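Local coordinates for putative fimbrium tip subunit Fim1C (Bacteroides ovatus, PDB 4EPS), which is probably a component of the fimbrium tip, part of filamentous cell-surface appendages that mediate adhesion and biofilm formation, at residues E227-G232 against Q238-T243. Sequence-based numbering, arbitrary orientation.
Sequences ENQIIG and QCTLDT
Q229 and D242 lie side by side on one face of two antiparallel strands and point the same way. The amide NE2 of Q229 donates to OD1 of D242 at 2.8 Å, on the syn lone pair of the carboxylate. Amide and carboxylate planes are turned 64° apart, and OD1 sits somewhat out of the amide plane. The Q229 chain, extended beyond CG, also passes obliquely over T240, with CD 3.7 Å from T240 CG2. With an alanine here, D242 OD1 would probably lose this amide donor. I231 runs alongside T240, its CD1 3.5 Å from T240 OG1. The two strands form a beta hairpin in the fimbrillin-like region. I230 and L241 are a hydrogen-bonded pair, and L241 N reaches I230 O at 2.7 Å. Their side chains lie on the other face, where I230 touches V162 and L241 touches V164 of strand 148-174. I230 CD1 meets T243 CG2 at 3.8 Å, the side chains crossing at about a right angle. T243 OG1 lies between its backbone N and carbonyl carbon (chi1 75°), which brings it to a lone pair of N228 O at 2.7 Å. T243 N adds a weak bond to the same oxygen, while N228 ND2 is hydrogen-bonded to D199 OD2.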
loop_
_atom_site.group_PDB
_atom_site.type_symbol
_atom_site.label_atom_id
_atom_site.label_comp_id
_atom_site.label_asym_id
_atom_site.label_seq_id
_atom_site.Cartn_x
_atom_site.Cartn_y
_atom_site.Cartn_z
ATOM N N GLU A 227 38.030 -9.219 25.848
ATOM C CA GLU A 227 37.821 -7.812 25.480
ATOM C C GLU A 227 37.997 -7.472 23.998
ATOM O O GLU A 227 38.052 -6.287 23.652
ATOM C CB GLU A 227 38.822 -6.946 26.280
ATOM C CG GLU A 227 38.508 -6.845 27.770
ATOM C CD GLU A 227 39.488 -6.002 28.569
ATOM O OE1 GLU A 227 40.604 -5.733 28.065
ATOM O OE2 GLU A 227 39.143 -5.628 29.713
ATOM N N ASN A 228 38.043 -8.477 23.129
ATOM C CA ASN A 228 38.290 -8.273 21.714
ATOM C C ASN A 228 37.199 -7.501 20.996
ATOM O O ASN A 228 36.026 -7.611 21.321
ATOM C CB ASN A 228 38.444 -9.634 21.011
ATOM C CG ASN A 228 39.439 -10.525 21.702
ATOM O OD1 ASN A 228 39.160 -11.057 22.763
ATOM N ND2 ASN A 228 40.644 -10.626 21.169
ATOM N N GLN A 229 37.600 -6.755 19.976
ATOM C CA GLN A 229 36.649 -6.179 19.056
ATOM C C GLN A 229 36.349 -7.267 18.051
ATOM O O GLN A 229 37.254 -8.039 17.696
ATOM C CB GLN A 229 37.240 -4.945 18.344
ATOM C CG GLN A 229 37.394 -3.730 19.252
ATOM C CD GLN A 229 37.842 -2.515 18.476
ATOM O OE1 GLN A 229 38.510 -2.614 17.445
ATOM N NE2 GLN A 229 37.489 -1.338 18.961
ATOM N N ILE A 230 35.095 -7.374 17.641
ATOM C CA ILE A 230 34.689 -8.251 16.568
ATOM C C ILE A 230 34.268 -7.317 15.435
ATOM O O ILE A 230 33.402 -6.456 15.639
ATOM C CB ILE A 230 33.583 -9.265 16.966
ATOM C CG1 ILE A 230 34.123 -10.267 18.027
ATOM C CG2 ILE A 230 33.041 -9.996 15.711
ATOM C CD1 ILE A 230 32.991 -11.086 18.758
ATOM N N ILE A 231 34.888 -7.475 14.268
ATOM C CA ILE A 231 34.557 -6.652 13.105
ATOM C C ILE A 231 33.622 -7.450 12.237
ATOM O O ILE A 231 33.933 -8.582 11.868
ATOM C CB ILE A 231 35.823 -6.172 12.316
ATOM C CG1 ILE A 231 36.956 -5.609 13.240
ATOM C CG2 ILE A 231 35.445 -5.169 11.170
ATOM C CD1 ILE A 231 36.589 -4.516 14.224
ATOM N N GLY A 232 32.470 -6.873 11.929
ATOM C CA GLY A 232 31.517 -7.538 11.056
ATOM C C GLY A 232 31.452 -6.816 9.723
ATOM O O GLY A 232 31.390 -5.582 9.689
ATOM N N GLN A 238 30.492 -1.943 7.345
ATOM C CA GLN A 238 31.085 -2.646 8.469
ATOM C C GLN A 238 30.605 -2.127 9.791
ATOM O O GLN A 238 30.041 -1.030 9.921
ATOM C CB GLN A 238 32.623 -2.588 8.378
ATOM C CG GLN A 238 33.273 -1.304 8.888
ATOM C CD GLN A 238 34.763 -1.363 8.668
ATOM O OE1 GLN A 238 35.266 -0.967 7.611
ATOM N NE2 GLN A 238 35.496 -1.923 9.625
ATOM N N CYS A 239 30.820 -2.956 10.792
ATOM C CA CYS A 239 30.473 -2.604 12.143
ATOM C C CYS A 239 31.556 -3.135 13.068
ATOM O O CYS A 239 32.264 -4.078 12.714
ATOM C CB CYS A 239 29.092 -3.145 12.510
ATOM S SG CYS A 239 28.941 -4.941 12.389
ATOM N N THR A 240 31.723 -2.487 14.201
ATOM C CA THR A 240 32.652 -2.939 15.217
ATOM C C THR A 240 31.818 -3.279 16.413
ATOM O O THR A 240 31.091 -2.411 16.915
ATOM C CB THR A 240 33.747 -1.902 15.532
ATOM O OG1 THR A 240 34.565 -1.725 14.384
ATOM C CG2 THR A 240 34.632 -2.313 16.706
ATOM N N LEU A 241 31.973 -4.516 16.905
ATOM C CA LEU A 241 31.305 -4.986 18.104
ATOM C C LEU A 241 32.333 -5.009 19.212
ATOM O O LEU A 241 33.234 -5.851 19.202
ATOM C CB LEU A 241 30.676 -6.364 17.870
ATOM C CG LEU A 241 29.919 -6.460 16.521
ATOM C CD1 LEU A 241 29.576 -7.876 16.188
ATOM C CD2 LEU A 241 28.726 -5.504 16.476
ATOM N N ASP A 242 32.252 -4.016 20.099
ATOM C CA ASP A 242 33.146 -3.892 21.237
ATOM C C ASP A 242 32.640 -4.811 22.337
ATOM O O ASP A 242 31.612 -4.512 22.950
ATOM C CB ASP A 242 33.217 -2.422 21.695
ATOM C CG ASP A 242 33.902 -1.537 20.658
ATOM O OD1 ASP A 242 35.145 -1.596 20.554
ATOM O OD2 ASP A 242 33.188 -0.832 19.912
ATOM N N THR A 243 33.308 -5.955 22.554
ATOM C CA THR A 243 32.861 -6.903 23.595
ATOM C C THR A 243 33.435 -6.533 24.980
ATOM O O THR A 243 32.977 -7.064 25.995
ATOM C CB THR A 243 33.218 -8.368 23.245
ATOM O OG1 THR A 243 34.616 -8.594 23.454
ATOM C CG2 THR A 243 32.786 -8.767 21.820
#